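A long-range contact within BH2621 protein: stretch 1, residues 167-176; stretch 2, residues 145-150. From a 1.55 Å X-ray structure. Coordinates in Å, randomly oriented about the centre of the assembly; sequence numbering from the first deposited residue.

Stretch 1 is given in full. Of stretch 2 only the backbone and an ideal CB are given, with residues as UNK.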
# COMPACT_ATOMS: atom_id res chain seq x y z
N LYS A 167 -4.39 10.70 14.42
CA LYS A 167 -4.59 12.12 14.29
C LYS A 167 -4.35 12.53 12.86
O LYS A 167 -3.75 11.80 12.08
CB LYS A 167 -3.59 12.87 15.19
CG LYS A 167 -2.12 12.72 14.74
CD LYS A 167 -1.14 13.25 15.75
CE LYS A 167 0.26 13.06 15.26
NZ LYS A 167 1.27 13.64 16.18
N GLU A 168 -4.84 13.71 12.53
CA GLU A 168 -4.54 14.28 11.25
C GLU A 168 -3.05 14.68 11.20
O GLU A 168 -2.44 15.04 12.19
CB GLU A 168 -5.42 15.49 10.92
CG GLU A 168 -6.89 15.17 10.68
CD GLU A 168 -7.74 16.37 10.34
OE1 GLU A 168 -7.28 17.51 10.44
OE2 GLU A 168 -8.93 16.15 9.99
N VAL A 169 -2.51 14.60 10.00
CA VAL A 169 -1.16 15.06 9.71
C VAL A 169 -1.19 16.02 8.50
O VAL A 169 -1.70 15.68 7.43
CB VAL A 169 -0.20 13.86 9.48
CG1 VAL A 169 0.02 13.08 10.77
CG2 VAL A 169 -0.72 12.89 8.40
N GLU A 170 -0.71 17.21 8.76
CA GLU A 170 -0.59 18.28 7.77
C GLU A 170 0.65 18.04 6.94
O GLU A 170 1.72 18.48 7.32
CB GLU A 170 -0.51 19.64 8.45
CG GLU A 170 -1.79 20.12 8.94
CD GLU A 170 -2.38 21.14 7.99
OE1 GLU A 170 -2.30 20.97 6.75
OE2 GLU A 170 -2.89 22.13 8.47
N LEU A 171 0.52 17.29 5.87
CA LEU A 171 1.63 16.92 5.00
C LEU A 171 1.69 17.95 3.87
O LEU A 171 0.75 18.70 3.67
CB LEU A 171 1.40 15.51 4.47
CG LEU A 171 1.52 14.38 5.50
CD1 LEU A 171 0.80 13.15 4.96
CD2 LEU A 171 2.97 14.12 5.87
N PRO A 172 2.81 18.01 3.13
CA PRO A 172 2.90 18.99 2.03
C PRO A 172 1.78 18.83 0.98
O PRO A 172 1.27 19.82 0.50
CB PRO A 172 4.28 18.71 1.43
CG PRO A 172 5.06 18.06 2.49
CD PRO A 172 4.07 17.29 3.32
N ASP A 173 1.35 17.59 0.73
CA ASP A 173 0.38 17.31 -0.31
C ASP A 173 -1.05 17.06 0.08
O ASP A 173 -1.93 16.96 -0.79
CB ASP A 173 0.85 16.05 -1.08
CG ASP A 173 1.01 14.81 -0.19
OD1 ASP A 173 1.53 14.88 0.96
OD2 ASP A 173 0.68 13.71 -0.69
N LYS A 174 -1.31 16.97 1.38
CA LYS A 174 -2.64 16.65 1.82
C LYS A 174 -2.74 16.79 3.33
O LYS A 174 -1.72 16.89 4.01
CB LYS A 174 -2.97 15.17 1.51
CG LYS A 174 -2.02 14.18 2.10
CD LYS A 174 -2.32 12.73 1.72
CE LYS A 174 -1.20 11.81 2.05
NZ LYS A 174 -1.39 10.38 1.68
N ILE A 175 -3.96 16.74 3.82
CA ILE A 175 -4.17 16.49 5.23
C ILE A 175 -4.48 14.98 5.28
O ILE A 175 -5.51 14.54 4.81
CB ILE A 175 -5.25 17.32 5.91
CG1 ILE A 175 -4.96 18.82 5.78
CG2 ILE A 175 -5.35 16.92 7.41
CD1 ILE A 175 -6.03 19.72 6.37
N GLY A 176 -3.56 14.21 5.83
CA GLY A 176 -3.75 12.79 5.97
C GLY A 176 -4.31 12.45 7.34
O GLY A 176 -4.35 13.32 8.22
N UNK A 145 -0.10 4.07 8.01
CA UNK A 145 -0.72 4.55 6.77
C UNK A 145 -1.21 5.98 7.06
O UNK A 145 -1.52 6.33 8.23
CB UNK A 145 -1.86 3.64 6.31
N UNK A 146 -1.20 6.81 6.02
CA UNK A 146 -1.68 8.20 6.11
C UNK A 146 -2.56 8.55 4.90
O UNK A 146 -2.24 9.50 4.19
CB UNK A 146 -0.50 9.17 6.20
N UNK A 147 -3.70 7.84 4.75
CA UNK A 147 -4.62 8.15 3.69
C UNK A 147 -5.06 9.62 3.78
O UNK A 147 -5.17 10.15 4.90
CB UNK A 147 -5.83 7.21 3.75
N UNK A 148 -5.31 10.26 2.64
CA UNK A 148 -5.97 11.55 2.63
C UNK A 148 -7.19 11.48 3.54
O UNK A 148 -7.98 10.51 3.46
CB UNK A 148 -6.36 11.96 1.21
N UNK A 149 -7.40 12.49 4.39
CA UNK A 149 -8.53 12.43 5.33
C UNK A 149 -9.91 12.33 4.68
O UNK A 149 -10.91 11.92 5.33
CB UNK A 149 -8.50 13.67 6.22
N UNK A 150 -9.98 12.69 3.41
CA UNK A 150 -11.21 12.61 2.64
C UNK A 150 -11.50 11.23 2.04
O UNK A 150 -12.61 11.02 1.51
CB UNK A 150 -11.16 13.64 1.51

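Stretch 1 forms a hairpin-like pair of strand segments. Stretch 2 has no regular helix or strand of its own and meets this pair through a single bridge at Gly176.

Position 145 has nothing of stretch 1 within reach of its CB. Stretch 1 therefore gives no preference. The residue is Ala145.

Position 146 points toward stretch 1. Its ideal CB lies 4.3 Å from Val169 CG2 and 4.4 Å from Leu171 CD1, which would suit an aliphatic side chain. The ammonium group of Lys174 is also near, with NZ 4.8 Å from that CB, so an acidic side chain or an amide would suit as well. The residue is Glu146. Its chi1 and chi2 are both p, and the side chain folds so that OE2 lies 2.8 Å from Lys174 NZ in a hydrogen-bonded salt bridge. The same NZ donates to the backbone, at 2.8 Å from Glu146 O, so one lysine holds both the main chain and the side chain of this residue.

Position 147 points away. Its phi of -57° is compatible with proline, but many residues would fit. The residue is Pro147. Its contribution is backbone: Pro147 O lies 3.2 Å from Gly176 CA in a CA-H...O contact. Glycine matters here, because an ideal CB on Gly176 would lie 3.0 Å from Glu146 O, a clash.

Position 148 is bridged to Gly176, with CA atoms 4.2 Å apart. Its CB points sideways, 4.1 Å from Lys174 CD. A small or medium side chain, polar or not, could lie along the lysine chain. The residue is Asp148, with chi1 t. Its OD2 is 3.6 Å from Lys174 CB and accepts from a water, which in turn accepts from Ile175 N.

Position 149 points toward stretch 1. Its N donates to the backbone, 2.8 Å from Ile175 O, as any residue but proline could. The ideal CB is 4.5 Å from Glu168 OE2, and Ile175 offers an apolar surface. A long basic side chain suits both. The residue is Arg149. Its extended chain packs CD 3.7 Å from Ile175 CG2, with Ile175 CD1 over one guanidinium face. At the guanidinium edge, NH1 forms a salt bridge with Glu168 OE2 at 3.0 Å.

Position 150 has a sideways CB with no neighbour in stretch 1, so many residues would suit. The residue is Arg150. It turns back on Asp148, with NE 2.8 Å from Asp148 OD1 in a salt bridge.

Stretch 2 (145-150) AEPDRR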
# COMPACT_ATOMS: atom_id res chain seq x y z
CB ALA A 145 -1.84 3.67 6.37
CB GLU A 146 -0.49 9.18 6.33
CG GLU A 146 0.81 8.87 5.57
CD GLU A 146 0.57 8.68 4.07
OE1 GLU A 146 0.09 7.57 3.73
OE2 GLU A 146 0.81 9.61 3.24
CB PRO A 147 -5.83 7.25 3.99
CG PRO A 147 -5.72 6.90 5.49
CD PRO A 147 -4.23 6.79 5.67
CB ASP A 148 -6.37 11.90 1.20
CG ASP A 148 -6.86 13.30 1.07
OD1 ASP A 148 -7.94 13.65 1.60
OD2 ASP A 148 -6.20 14.06 0.38
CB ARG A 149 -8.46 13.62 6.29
CG ARG A 149 -8.70 14.94 5.64
CD ARG A 149 -8.84 16.01 6.70
NE ARG A 149 -9.11 17.28 6.08
CZ ARG A 149 -9.60 18.34 6.74
NH1 ARG A 149 -9.88 18.26 8.01
NH2 ARG A 149 -9.85 19.45 6.09
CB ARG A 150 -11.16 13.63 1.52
CG ARG A 150 -11.02 15.05 1.98
CD ARG A 150 -10.70 15.94 0.78
NE ARG A 150 -9.40 15.60 0.20
CZ ARG A 150 -8.95 16.12 -0.93
NH1 ARG A 150 -9.66 17.03 -1.59
NH2 ARG A 150 -7.77 15.76 -1.39
O HOH W 1 -6.19 16.56 1.98
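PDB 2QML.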